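Periplasmic binding protein (Sulfurospirillum deleyianum, PDB 4PAG) is an ABC transporter solute-binding protein of the iron and vitamin B12 type that carries a bound histidine here and probably delivers solutes to a membrane transporter. Local coordinates at residues Arg22-Ile30 against Pro69-Asn77; Arg143-Tyr154 against Lys300-Phe308. All coordinates share one frame; numbering follows the deposited sequence.

Contact 1: residues Arg22-Ile30 against Pro69-Asn77; sequences RIYGSAPPI and PILGGWHGN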
ATOM      1  N   ARG A  22      16.263  -7.170  16.323  1.00 22.97           N
ATOM      2  CA  ARG A  22      14.876  -6.923  16.735  1.00 21.99           C
ATOM      3  C   ARG A  22      14.436  -5.576  16.170  1.00 19.63           C
ATOM      4  O   ARG A  22      15.089  -4.566  16.405  1.00 19.70           O
ATOM      5  CB  ARG A  22      14.757  -6.912  18.267  1.00 23.84           C
ATOM      6  CG  ARG A  22      15.292  -8.161  18.959  1.00 27.34           C
ATOM      7  CD  ARG A  22      15.128  -8.095  20.475  1.00 31.55           C
ATOM      8  NE  ARG A  22      13.719  -8.108  20.881  1.00 35.75           N
ATOM      9  CZ  ARG A  22      12.947  -9.200  20.953  1.00 36.51           C
ATOM     10  NH1 ARG A  22      13.426 -10.407  20.655  1.00 39.89           N
ATOM     11  NH2 ARG A  22      11.676  -9.085  21.328  1.00 33.35           N
ATOM     12  N   ILE A  23      13.338  -5.560  15.421  1.00 17.83           N
ATOM     13  CA  ILE A  23      12.874  -4.330  14.781  1.00 17.04           C
ATOM     14  C   ILE A  23      11.354  -4.266  14.857  1.00 16.00           C
ATOM     15  O   ILE A  23      10.693  -5.289  14.962  1.00 15.11           O
ATOM     16  CB  ILE A  23      13.371  -4.245  13.314  1.00 17.67           C
ATOM     17  CG1 ILE A  23      13.187  -2.839  12.735  1.00 18.71           C
ATOM     18  CG2 ILE A  23      12.668  -5.263  12.421  1.00 17.23           C
ATOM     19  CD1 ILE A  23      13.985  -2.601  11.463  1.00 18.20           C
ATOM     20  N   TYR A  24      10.815  -3.058  14.830  1.00 16.14           N
ATOM     21  CA  TYR A  24       9.376  -2.844  14.874  1.00 17.05           C
ATOM     22  C   TYR A  24       9.023  -1.738  13.887  1.00 16.65           C
ATOM     23  O   TYR A  24       9.692  -0.707  13.838  1.00 17.09           O
ATOM     24  CB  TYR A  24       8.955  -2.480  16.301  1.00 18.54           C
ATOM     25  CG  TYR A  24       7.538  -1.978  16.458  1.00 20.17           C
ATOM     26  CD1 TYR A  24       6.448  -2.829  16.316  1.00 20.12           C
ATOM     27  CD2 TYR A  24       7.288  -0.642  16.768  1.00 23.25           C
ATOM     28  CE1 TYR A  24       5.146  -2.358  16.461  1.00 20.91           C
ATOM     29  CE2 TYR A  24       5.997  -0.168  16.921  1.00 25.67           C
ATOM     30  CZ  TYR A  24       4.926  -1.030  16.768  1.00 25.18           C
ATOM     31  OH  TYR A  24       3.635  -0.544  16.925  1.00 28.03           O
ATOM     32  N   GLY A  25       7.994  -1.981  13.084  1.00 16.42           N
ATOM     33  CA  GLY A  25       7.454  -0.970  12.186  1.00 16.94           C
ATOM     34  C   GLY A  25       6.231  -0.338  12.814  1.00 16.84           C
ATOM     35  O   GLY A  25       5.418  -1.031  13.413  1.00 18.22           O
ATOM     36  N   SER A  26       6.099   0.975  12.658  1.00 16.76           N
ATOM     37  CA  SER A  26       5.066   1.750  13.353  1.00 18.13           C
ATOM     38  C   SER A  26       3.641   1.538  12.817  1.00 16.54           C
ATOM     39  O   SER A  26       2.664   1.868  13.493  1.00 16.34           O
ATOM     40  CB  SER A  26       5.417   3.239  13.286  1.00 19.40           C
ATOM     41  OG  SER A  26       5.162   3.769  11.991  1.00 22.06           O
ATOM     42  N   ALA A  27       3.530   1.007  11.603  1.00 16.53           N
ATOM     43  CA  ALA A  27       2.248   0.841  10.937  1.00 15.24           C
ATOM     44  C   ALA A  27       2.378  -0.180   9.800  1.00 15.08           C
ATOM     45  O   ALA A  27       3.486  -0.474   9.365  1.00 14.19           O
ATOM     46  CB  ALA A  27       1.776   2.176  10.393  1.00 16.41           C
ATOM     47  N   PRO A  28       1.248  -0.713   9.303  1.00 14.82           N
ATOM     48  CA  PRO A  28       1.336  -1.762   8.289  1.00 15.09           C
ATOM     49  C   PRO A  28       2.167  -1.429   7.031  1.00 14.62           C
ATOM     50  O   PRO A  28       2.874  -2.306   6.544  1.00 16.30           O
ATOM     51  CB  PRO A  28      -0.134  -2.040   7.950  1.00 15.29           C
ATOM     52  CG  PRO A  28      -0.859  -1.722   9.210  1.00 16.07           C
ATOM     53  CD  PRO A  28      -0.146  -0.510   9.747  1.00 15.53           C
ATOM     54  N   PRO A  29       2.110  -0.179   6.516  1.00 14.26           N
ATOM     55  CA  PRO A  29       2.989   0.109   5.369  1.00 15.27           C
ATOM     56  C   PRO A  29       4.458  -0.236   5.657  1.00 15.10           C
ATOM     57  O   PRO A  29       5.183  -0.721   4.774  1.00 15.23           O
ATOM     58  CB  PRO A  29       2.840   1.628   5.184  1.00 16.68           C
ATOM     59  CG  PRO A  29       1.544   1.976   5.821  1.00 16.49           C
ATOM     60  CD  PRO A  29       1.378   1.018   6.959  1.00 15.36           C
ATOM     61  N   ILE A  30       4.879   0.004   6.895  1.00 13.44           N
ATOM     62  CA  ILE A  30       6.263  -0.231   7.303  1.00 14.95           C
ATOM     63  C   ILE A  30       6.524  -1.699   7.612  1.00 14.32           C
ATOM     64  O   ILE A  30       7.504  -2.275   7.140  1.00 15.59           O
ATOM     65  CB  ILE A  30       6.644   0.592   8.550  1.00 15.74           C
ATOM     66  CG1 ILE A  30       6.233   2.064   8.405  1.00 18.88           C
ATOM     67  CG2 ILE A  30       8.135   0.454   8.829  1.00 15.14           C
ATOM     68  CD1 ILE A  30       6.829   2.790   7.213  1.00 21.98           C
ATOM     69  N   PRO A  69       2.819 -11.576  17.398  1.00 19.28           N
ATOM     70  CA  PRO A  69       1.749 -10.921  18.147  1.00 20.30           C
ATOM     71  C   PRO A  69       1.459  -9.528  17.604  1.00 18.05           C
ATOM     72  O   PRO A  69       2.298  -8.938  16.929  1.00 17.42           O
ATOM     73  CB  PRO A  69       2.321 -10.836  19.562  1.00 20.95           C
ATOM     74  CG  PRO A  69       3.789 -10.710  19.336  1.00 21.31           C
ATOM     75  CD  PRO A  69       4.069 -11.628  18.177  1.00 19.87           C
ATOM     76  N   ILE A  70       0.258  -9.037  17.895  1.00 17.69           N
ATOM     77  CA  ILE A  70      -0.182  -7.722  17.475  1.00 17.80           C
ATOM     78  C   ILE A  70       0.199  -6.719  18.551  1.00 16.88           C
ATOM     79  O   ILE A  70      -0.214  -6.860  19.696  1.00 18.60           O
ATOM     80  CB  ILE A  70      -1.703  -7.687  17.288  1.00 18.19           C
ATOM     81  CG1 ILE A  70      -2.116  -8.687  16.206  1.00 19.76           C
ATOM     82  CG2 ILE A  70      -2.168  -6.274  16.957  1.00 18.89           C
ATOM     83  CD1 ILE A  70      -3.603  -8.975  16.154  1.00 22.31           C
ATOM     84  N   LEU A  71       0.976  -5.710  18.175  1.00 18.12           N
ATOM     85  CA  LEU A  71       1.452  -4.688  19.114  1.00 20.34           C
ATOM     86  C   LEU A  71       0.874  -3.301  18.834  1.00 21.33           C
ATOM     87  O   LEU A  71       1.285  -2.314  19.454  1.00 24.51           O
ATOM     88  CB  LEU A  71       2.975  -4.603  19.074  1.00 21.21           C
ATOM     89  CG  LEU A  71       3.748  -5.871  19.425  1.00 23.44           C
ATOM     90  CD1 LEU A  71       5.240  -5.621  19.258  1.00 25.36           C
ATOM     91  CD2 LEU A  71       3.441  -6.331  20.838  1.00 23.62           C
ATOM     92  N   GLY A  72      -0.079  -3.220  17.910  1.00 21.53           N
ATOM     93  CA  GLY A  72      -0.693  -1.946  17.571  1.00 22.97           C
ATOM     94  C   GLY A  72       0.239  -1.071  16.758  1.00 22.31           C
ATOM     95  O   GLY A  72       1.310  -1.505  16.334  1.00 23.65           O
ATOM     96  N   GLY A  73      -0.165   0.170  16.541  1.00 20.17           N
ATOM     97  CA  GLY A  73       0.602   1.081  15.713  1.00 19.99           C
ATOM     98  C   GLY A  73      -0.054   2.438  15.594  1.00 21.38           C
ATOM     99  O   GLY A  73      -1.161   2.657  16.109  1.00 22.70           O
ATOM    100  N   TRP A  74       0.642   3.347  14.911  1.00 21.18           N
ATOM    101  CA  TRP A  74       0.161   4.701  14.676  1.00 22.12           C
ATOM    102  C   TRP A  74      -0.390   4.774  13.263  1.00 23.34           C
ATOM    103  O   TRP A  74       0.361   5.004  12.311  1.00 21.02           O
ATOM    104  CB  TRP A  74       1.300   5.706  14.826  1.00 22.98           C
ATOM    105  CG  TRP A  74       1.869   5.845  16.209  1.00 25.09           C
ATOM    106  CD1 TRP A  74       1.473   6.729  17.169  1.00 24.55           C
ATOM    107  CD2 TRP A  74       2.962   5.111  16.767  1.00 28.41           C
ATOM    108  NE1 TRP A  74       2.254   6.589  18.296  1.00 24.68           N
ATOM    109  CE2 TRP A  74       3.174   5.600  18.075  1.00 29.10           C
ATOM    110  CE3 TRP A  74       3.778   4.082  16.294  1.00 33.39           C
ATOM    111  CZ2 TRP A  74       4.171   5.092  18.917  1.00 34.76           C
ATOM    112  CZ3 TRP A  74       4.773   3.576  17.131  1.00 39.22           C
ATOM    113  CH2 TRP A  74       4.959   4.085  18.430  1.00 39.62           C
ATOM    114  N   HIS A  75      -1.695   4.553  13.131  1.00 23.33           N
ATOM    115  CA  HIS A  75      -2.382   4.593  11.836  1.00 22.75           C
ATOM    116  C   HIS A  75      -3.897   4.489  12.064  1.00 24.17           C
ATOM    117  O   HIS A  75      -4.353   4.204  13.177  1.00 23.25           O
ATOM    118  CB  HIS A  75      -1.887   3.472  10.903  1.00 21.06           C
ATOM    119  CG  HIS A  75      -2.015   2.112  11.495  1.00 23.15           C
ATOM    120  ND1 HIS A  75      -2.930   1.186  11.044  1.00 26.88           N
ATOM    121  CD2 HIS A  75      -1.374   1.534  12.538  1.00 23.96           C
ATOM    122  CE1 HIS A  75      -2.832   0.089  11.772  1.00 29.19           C
ATOM    123  NE2 HIS A  75      -1.900   0.278  12.690  1.00 27.68           N
ATOM    124  N   GLY A  76      -4.671   4.724  11.008  1.00 25.50           N
ATOM    125  CA  GLY A  76      -6.131   4.799  11.107  1.00 26.97           C
ATOM    126  C   GLY A  76      -6.777   3.625  11.827  1.00 32.58           C
ATOM    127  O   GLY A  76      -6.480   2.459  11.531  1.00 38.65           O
ATOM    128  N   ASN A  77      -7.654   3.936  12.783  1.00 32.80           N
ATOM    129  CA  ASN A  77      -8.397   2.923  13.539  1.00 36.70           C
ATOM    130  C   ASN A  77      -7.497   2.001  14.374  1.00 37.92           C
ATOM    131  O   ASN A  77      -7.834   0.836  14.616  1.00 37.97           O
ATOM    132  CB  ASN A  77      -9.283   2.097  12.596  1.00 38.66           C
ATOM    133  CG  ASN A  77     -10.224   2.960  11.782  1.00 41.67           C
ATOM    134  OD1 ASN A  77     -10.077   3.083  10.565  1.00 46.34           O
ATOM    135  ND2 ASN A  77     -11.190   3.575  12.454  1.00 43.07           N
TER
HETATM  136  O   HOH W   1       2.987   5.110  11.779  1.00 24.28           O

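Contact 2: residues Arg143-Tyr154 against Lys300-Phe308; sequences RANALANMAQTY and KVKAFYQLF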
ATOM      1  N   ARG A 143      19.548  -7.856  -0.583  1.00 15.77           N
ATOM      2  CA  ARG A 143      18.121  -8.117  -0.669  1.00 16.45           C
ATOM      3  C   ARG A 143      17.337  -6.835  -0.947  1.00 16.61           C
ATOM      4  O   ARG A 143      16.546  -6.785  -1.882  1.00 16.69           O
ATOM      5  CB  ARG A 143      17.616  -8.785   0.617  1.00 16.39           C
ATOM      6  CG  ARG A 143      16.106  -8.904   0.707  1.00 17.51           C
ATOM      7  CD  ARG A 143      15.536  -9.810  -0.367  1.00 17.80           C
ATOM      8  NE  ARG A 143      14.088  -9.949  -0.250  1.00 17.49           N
ATOM      9  CZ  ARG A 143      13.303 -10.515  -1.170  1.00 17.88           C
ATOM     10  NH1 ARG A 143      13.814 -11.022  -2.291  1.00 16.89           N
ATOM     11  NH2 ARG A 143      11.994 -10.581  -0.963  1.00 17.56           N
ATOM     12  N   ALA A 144      17.556  -5.802  -0.136  1.00 16.22           N
ATOM     13  CA  ALA A 144      16.815  -4.555  -0.287  1.00 15.76           C
ATOM     14  C   ALA A 144      17.096  -3.892  -1.640  1.00 15.47           C
ATOM     15  O   ALA A 144      16.197  -3.302  -2.236  1.00 15.61           O
ATOM     16  CB  ALA A 144      17.136  -3.594   0.848  1.00 16.21           C
ATOM     17  N   ASN A 145      18.340  -3.980  -2.108  1.00 16.05           N
ATOM     18  CA  ASN A 145      18.708  -3.431  -3.417  1.00 17.02           C
ATOM     19  C   ASN A 145      18.040  -4.162  -4.593  1.00 17.20           C
ATOM     20  O   ASN A 145      17.698  -3.532  -5.596  1.00 16.62           O
ATOM     21  CB  ASN A 145      20.232  -3.422  -3.596  1.00 17.40           C
ATOM     22  CG  ASN A 145      20.935  -2.442  -2.657  1.00 21.39           C
ATOM     23  OD1 ASN A 145      20.300  -1.627  -1.971  1.00 18.28           O
ATOM     24  ND2 ASN A 145      22.262  -2.521  -2.618  1.00 23.39           N
ATOM     25  N   ALA A 146      17.865  -5.480  -4.481  1.00 17.79           N
ATOM     26  CA  ALA A 146      17.158  -6.247  -5.520  1.00 16.46           C
ATOM     27  C   ALA A 146      15.713  -5.754  -5.651  1.00 16.69           C
ATOM     28  O   ALA A 146      15.229  -5.513  -6.756  1.00 18.01           O
ATOM     29  CB  ALA A 146      17.184  -7.732  -5.204  1.00 15.90           C
ATOM     30  N   LEU A 147      15.046  -5.581  -4.513  1.00 15.51           N
ATOM     31  CA  LEU A 147      13.675  -5.064  -4.478  1.00 14.77           C
ATOM     32  C   LEU A 147      13.588  -3.648  -5.025  1.00 14.62           C
ATOM     33  O   LEU A 147      12.669  -3.338  -5.799  1.00 15.65           O
ATOM     34  CB  LEU A 147      13.110  -5.103  -3.052  1.00 14.25           C
ATOM     35  CG  LEU A 147      13.085  -6.466  -2.369  1.00 14.23           C
ATOM     36  CD1 LEU A 147      12.412  -6.361  -1.007  1.00 15.17           C
ATOM     37  CD2 LEU A 147      12.378  -7.497  -3.231  1.00 14.52           C
ATOM     38  N   ALA A 148      14.544  -2.804  -4.623  1.00 14.12           N
ATOM     39  CA  ALA A 148      14.619  -1.430  -5.087  1.00 16.50           C
ATOM     40  C   ALA A 148      14.773  -1.347  -6.599  1.00 16.54           C
ATOM     41  O   ALA A 148      14.159  -0.501  -7.234  1.00 16.37           O
ATOM     42  CB  ALA A 148      15.773  -0.692  -4.407  1.00 16.41           C
ATOM     43  N   ASN A 149      15.588  -2.223  -7.175  0.50 17.51           N
ATOM     44  CA  ASN A 149      15.812  -2.198  -8.616  0.50 20.20           C
ATOM     45  C   ASN A 149      14.553  -2.539  -9.419  0.50 17.30           C
ATOM     46  O   ASN A 149      14.258  -1.871 -10.408  0.50 17.21           O
ATOM     47  CB  ASN A 149      16.980  -3.106  -8.995  0.50 25.77           C
ATOM     48  CG  ASN A 149      18.324  -2.457  -8.723  0.50 31.16           C
ATOM     49  OD1 ASN A 149      18.526  -1.277  -8.997  0.50 35.57           O
ATOM     50  ND2 ASN A 149      19.243  -3.219  -8.163  0.50 35.93           N
HETATM   51  N   MSE A 150      13.806  -3.550  -8.982  1.00 17.23           N
HETATM   52  CA  MSE A 150      12.523  -3.894  -9.628  1.00 17.39           C
HETATM   53  C   MSE A 150      11.532  -2.769  -9.444  1.00 16.90           C
HETATM   54  O   MSE A 150      10.837  -2.383 -10.389  1.00 18.69           O
HETATM   55  CB  MSE A 150      11.921  -5.212  -9.137  1.00 17.42           C
HETATM   56  CG  MSE A 150      10.639  -5.522  -9.922  1.00 19.60           C
HETATM   57 SE   MSE A 150       9.896  -7.302  -9.503  1.00 21.35          SE
HETATM   58  CE  MSE A 150      11.101  -8.330 -10.671  1.00 19.43           C
ATOM     59  N   ALA A 151      11.466  -2.230  -8.233  1.00 16.80           N
ATOM     60  CA  ALA A 151      10.642  -1.067  -7.955  1.00 16.33           C
ATOM     61  C   ALA A 151      10.962   0.071  -8.929  1.00 16.01           C
ATOM     62  O   ALA A 151      10.058   0.619  -9.576  1.00 15.15           O
ATOM     63  CB  ALA A 151      10.830  -0.618  -6.508  1.00 16.27           C
ATOM     64  N   GLN A 152      12.246   0.405  -9.059  1.00 16.50           N
ATOM     65  CA  GLN A 152      12.655   1.505  -9.935  1.00 17.97           C
ATOM     66  C   GLN A 152      12.216   1.271 -11.384  1.00 17.21           C
ATOM     67  O   GLN A 152      11.664   2.171 -12.031  1.00 18.43           O
ATOM     68  CB  GLN A 152      14.179   1.714  -9.875  1.00 20.21           C
ATOM     69  CG  GLN A 152      14.652   2.982 -10.566  1.00 24.24           C
ATOM     70  CD  GLN A 152      14.148   4.224  -9.864  1.00 28.41           C
ATOM     71  OE1 GLN A 152      14.646   4.588  -8.801  1.00 34.34           O
ATOM     72  NE2 GLN A 152      13.143   4.868 -10.440  1.00 30.84           N
ATOM     73  N   THR A 153      12.451   0.066 -11.887  1.00 16.45           N
ATOM     74  CA  THR A 153      12.070  -0.279 -13.258  1.00 18.45           C
ATOM     75  C   THR A 153      10.568  -0.158 -13.481  1.00 16.94           C
ATOM     76  O   THR A 153      10.132   0.473 -14.442  1.00 15.80           O
ATOM     77  CB  THR A 153      12.516  -1.708 -13.600  1.00 19.78           C
ATOM     78  OG1 THR A 153      13.939  -1.769 -13.509  1.00 20.85           O
ATOM     79  CG2 THR A 153      12.078  -2.116 -15.008  1.00 21.26           C
ATOM     80  N   TYR A 154       9.782  -0.756 -12.593  1.00 15.86           N
ATOM     81  CA  TYR A 154       8.321  -0.724 -12.734  1.00 16.28           C
ATOM     82  C   TYR A 154       7.795   0.705 -12.663  1.00 15.06           C
ATOM     83  O   TYR A 154       6.938   1.104 -13.461  1.00 14.97           O
ATOM     84  CB  TYR A 154       7.653  -1.583 -11.661  1.00 15.19           C
ATOM     85  CG  TYR A 154       7.603  -3.057 -11.957  1.00 14.99           C
ATOM     86  CD1 TYR A 154       8.634  -3.703 -12.636  1.00 16.49           C
ATOM     87  CD2 TYR A 154       6.527  -3.821 -11.531  1.00 17.32           C
ATOM     88  CE1 TYR A 154       8.580  -5.067 -12.888  1.00 18.10           C
ATOM     89  CE2 TYR A 154       6.465  -5.177 -11.775  1.00 17.91           C
ATOM     90  CZ  TYR A 154       7.489  -5.798 -12.452  1.00 18.13           C
ATOM     91  OH  TYR A 154       7.409  -7.148 -12.687  1.00 22.45           O
ATOM     92  N   LYS A 300       3.960  -9.313 -15.100  1.00 17.01           N
ATOM     93  CA  LYS A 300       4.413  -8.443 -14.002  1.00 17.17           C
ATOM     94  C   LYS A 300       4.026  -8.998 -12.629  1.00 15.96           C
ATOM     95  O   LYS A 300       4.834  -8.983 -11.701  1.00 16.01           O
ATOM     96  CB  LYS A 300       3.866  -7.031 -14.166  1.00 16.96           C
ATOM     97  CG  LYS A 300       4.504  -6.293 -15.324  1.00 18.62           C
ATOM     98  CD  LYS A 300       4.329  -4.788 -15.216  1.00 20.45           C
ATOM     99  CE  LYS A 300       5.311  -4.057 -16.113  1.00 21.76           C
ATOM    100  NZ  LYS A 300       6.697  -4.127 -15.581  1.00 25.11           N
ATOM    101  N   VAL A 301       2.803  -9.502 -12.505  1.00 16.20           N
ATOM    102  CA  VAL A 301       2.376 -10.134 -11.255  1.00 16.14           C
ATOM    103  C   VAL A 301       3.315 -11.294 -10.919  1.00 15.52           C
ATOM    104  O   VAL A 301       3.798 -11.404  -9.791  1.00 15.40           O
ATOM    105  CB  VAL A 301       0.908 -10.636 -11.309  1.00 15.83           C
ATOM    106  CG1 VAL A 301       0.508 -11.274  -9.986  1.00 16.55           C
ATOM    107  CG2 VAL A 301      -0.051  -9.499 -11.636  1.00 16.65           C
ATOM    108  N   LYS A 302       3.588 -12.146 -11.906  1.00 15.16           N
ATOM    109  CA  LYS A 302       4.420 -13.327 -11.678  1.00 16.27           C
ATOM    110  C   LYS A 302       5.824 -12.951 -11.230  1.00 15.28           C
ATOM    111  O   LYS A 302       6.319 -13.509 -10.254  1.00 16.41           O
ATOM    112  CB  LYS A 302       4.468 -14.237 -12.922  1.00 18.85           C
ATOM    113  CG  LYS A 302       3.255 -15.140 -13.058  1.00 22.73           C
ATOM    114  CD  LYS A 302       3.241 -15.843 -14.417  1.00 30.24           C
ATOM    115  CE  LYS A 302       2.168 -16.917 -14.505  1.00 38.31           C
ATOM    116  NZ  LYS A 302       2.706 -18.298 -14.349  1.00 48.22           N
ATOM    117  N   ALA A 303       6.447 -11.994 -11.919  1.00 15.70           N
ATOM    118  CA  ALA A 303       7.803 -11.549 -11.577  1.00 14.88           C
ATOM    119  C   ALA A 303       7.846 -10.874 -10.206  1.00 15.11           C
ATOM    120  O   ALA A 303       8.754 -11.108  -9.417  1.00 14.20           O
ATOM    121  CB  ALA A 303       8.343 -10.600 -12.636  1.00 13.82           C
ATOM    122  N   PHE A 304       6.854 -10.042  -9.929  1.00 15.46           N
ATOM    123  CA  PHE A 304       6.787  -9.333  -8.657  1.00 15.18           C
ATOM    124  C   PHE A 304       6.643 -10.313  -7.481  1.00 14.54           C
ATOM    125  O   PHE A 304       7.369 -10.216  -6.481  1.00 14.41           O
ATOM    126  CB  PHE A 304       5.649  -8.315  -8.692  1.00 14.38           C
ATOM    127  CG  PHE A 304       5.566  -7.454  -7.470  1.00 13.82           C
ATOM    128  CD1 PHE A 304       4.820  -7.863  -6.382  1.00 14.23           C
ATOM    129  CD2 PHE A 304       6.233  -6.237  -7.406  1.00 14.60           C
ATOM    130  CE1 PHE A 304       4.734  -7.084  -5.251  1.00 14.63           C
ATOM    131  CE2 PHE A 304       6.149  -5.447  -6.275  1.00 15.23           C
ATOM    132  CZ  PHE A 304       5.397  -5.875  -5.198  1.00 15.75           C
ATOM    133  N   TYR A 305       5.737 -11.274  -7.612  1.00 13.43           N
ATOM    134  CA  TYR A 305       5.505 -12.236  -6.537  1.00 15.90           C
ATOM    135  C   TYR A 305       6.707 -13.155  -6.325  1.00 15.10           C
ATOM    136  O   TYR A 305       7.017 -13.528  -5.180  1.00 15.89           O
ATOM    137  CB  TYR A 305       4.199 -13.026  -6.751  1.00 15.22           C
ATOM    138  CG  TYR A 305       3.008 -12.326  -6.115  1.00 13.75           C
ATOM    139  CD1 TYR A 305       2.544 -11.111  -6.618  1.00 13.66           C
ATOM    140  CD2 TYR A 305       2.374 -12.855  -5.001  1.00 13.24           C
ATOM    141  CE1 TYR A 305       1.478 -10.454  -6.030  1.00 13.81           C
ATOM    142  CE2 TYR A 305       1.300 -12.204  -4.404  1.00 13.04           C
ATOM    143  CZ  TYR A 305       0.860 -10.997  -4.916  1.00 13.42           C
ATOM    144  OH  TYR A 305      -0.212 -10.330  -4.337  1.00 12.56           O
ATOM    145  N   GLN A 306       7.413 -13.473  -7.407  1.00 14.37           N
ATOM    146  CA  GLN A 306       8.586 -14.336  -7.314  1.00 15.23           C
ATOM    147  C   GLN A 306       9.670 -13.690  -6.472  1.00 14.81           C
ATOM    148  O   GLN A 306      10.206 -14.320  -5.563  1.00 14.64           O
ATOM    149  CB  GLN A 306       9.138 -14.683  -8.699  1.00 16.39           C
ATOM    150  CG  GLN A 306      10.133 -15.841  -8.692  1.00 18.62           C
ATOM    151  CD  GLN A 306      11.565 -15.446  -8.362  1.00 21.17           C
ATOM    152  OE1 GLN A 306      11.988 -14.303  -8.573  1.00 22.73           O
ATOM    153  NE2 GLN A 306      12.333 -16.414  -7.863  1.00 23.16           N
ATOM    154  N   LEU A 307       9.966 -12.432  -6.758  1.00 14.03           N
ATOM    155  CA  LEU A 307      11.055 -11.718  -6.091  1.00 14.40           C
ATOM    156  C   LEU A 307      10.648 -11.260  -4.694  1.00 14.78           C
ATOM    157  O   LEU A 307      11.367 -11.514  -3.714  1.00 14.94           O
ATOM    158  CB  LEU A 307      11.511 -10.523  -6.933  1.00 14.80           C
ATOM    159  CG  LEU A 307      12.601  -9.638  -6.314  1.00 15.37           C
ATOM    160  CD1 LEU A 307      13.884 -10.432  -6.100  1.00 15.54           C
ATOM    161  CD2 LEU A 307      12.868  -8.415  -7.172  1.00 16.23           C
ATOM    162  N   PHE A 308       9.496 -10.598  -4.592  1.00 14.11           N
ATOM    163  CA  PHE A 308       9.069 -10.019  -3.306  1.00 14.35           C
ATOM    164  C   PHE A 308       8.632 -11.061  -2.282  1.00 14.18           C
ATOM    165  O   PHE A 308       8.941 -10.919  -1.103  1.00 16.09           O
ATOM    166  CB  PHE A 308       7.982  -8.942  -3.500  1.00 15.09           C
ATOM    167  CG  PHE A 308       8.534  -7.618  -3.938  1.00 14.39           C
ATOM    168  CD1 PHE A 308       8.938  -7.426  -5.241  1.00 14.85           C
ATOM    169  CD2 PHE A 308       8.704  -6.579  -3.027  1.00 14.68           C
ATOM    170  CE1 PHE A 308       9.478  -6.216  -5.651  1.00 15.13           C
ATOM    171  CE2 PHE A 308       9.234  -5.368  -3.429  1.00 15.09           C
ATOM    172  CZ  PHE A 308       9.627  -5.184  -4.745  1.00 14.48           C
TER

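Contact 1: residues Arg22-Ile30 against Pro69-Asn77
CZ3 of Trp-74 lies at the edge of the Tyr-24 ring, near its plane, 3.9 Å from CE2 of Tyr-24, the two side chains crossing at about a right angle, beside a pair of hydrogen bonds that fasten the loop 69-77 to strand 23-25 and the turn that follows it. In the first of these, Tyr-24 OH donates to Gly-72 O over 2.6 Å, approaching from above the carbonyl plane. CG of Tyr-24 stands anti to the backbone N (chi1 169°), which swings the ring out towards the loop. In the second, Trp-74 N donates to Ser-26 O over 2.9 Å. CA of Gly-73 comes within 3.1 Å of that same Ser-26 O, an approach that depends on glycine, since a CB here would point toward the strand segment and clash with the oxygen. CB of Ser-26 lies 3.5 Å from CE3 of Trp-74, while a water bridges Ser-26 OG and Trp-74 O. Further along, Pro-28 CD sits over one face of the His-75 ring in a CH-pi contact, 3.4 Å from its centroid and 7° off the normal, and Ala-27 CB touches the same imidazole obliquely. Replacing His-75 with an alanine would probably open a gap beside the Pro-28 ring and strip its CD of the aromatic face it rests on.

The second shell fixes these groups. Asn-46 ND2 bonds both Gly-72 O and Gly-25 O, tying loop and strand through one amide; Trp-96 N holds Ser-26 OG, and Asp-108 anchors the indole NE1 of Trp-74. Ala-27 is the N-cap residue of helix 28-37. This strand-to-helix turn, loop-covered, ends an outermost strand of a parallel three-stranded sheet, as expected of an alpha/beta lobe in a periplasmic binding protein.

Contact 2: residues Arg143-Tyr154 against Lys300-Phe308
Two antiparallel helices pack here by knobs-into-holes, with selenomethionine Met-150 set among Ala-303, Phe-304, Leu-307 and Phe-308, and Leu-307 among Arg-143, Ala-146, Leu-147 and Met-150. The axes of the two segments approach to 10.7 Å at 164° between their directions. The selenium of Met-150 lies 3.8 Å from Phe-304 CA and faces the edge of the Phe-308 ring, a Met-aromatic contact. Leu-147 CD2 sits over the centre of the Phe-308 ring, 3.6 Å from its centroid, and the same CD2 methyl also lies over one face of the Arg-143 guanidinium.

At one end, that guanidinium grips a single backbone oxygen with both terminal nitrogens: NH1 reaches Leu-307 O over 2.9 Å and NH2 over 3.0 Å, the oxygen lying near the guanidinium plane. At the other, Lys-300 bends at its last torsion (chi4 -72°) to bring NZ over the Tyr-154 ring, a cation-pi contact 3.5 Å from the centroid, while CG of Met-150 lies against the opposite face, offset toward the rim. Tyr-154 OH adds a weak bond to Lys-300 O.

Both ends are tied outward, Lys-300 by a salt bridge to Glu-157 and Arg-143 by a hydrogen bond to Val-36 O. Helix 127-138 flanks Leu-147, helix 277-288 touches Tyr-154 and Phe-304, and helix 315-322 packs against Val-301.

Contacts 1 and 2 do not touch: their centres are 23 Å apart and their nearest atoms about 10 Å. They are nevertheless joined through helix 28-37, which begins within contact 1 and runs on to reach Arg-143 of contact 2. Contact 1 belongs to the lobe built on sheet 23-25, 92-96 and 116-119. Helix 141-163, the first partner of contact 2, follows that sheet in the chain and precedes the one formed from 172 onward, consistent with the long helix linking the lobes in this family. The side of helix 297-309 turned away from contact 2 leads toward the histidine pocket: Val-301 and Tyr-305 touch Phe-322, one of the residues lining it.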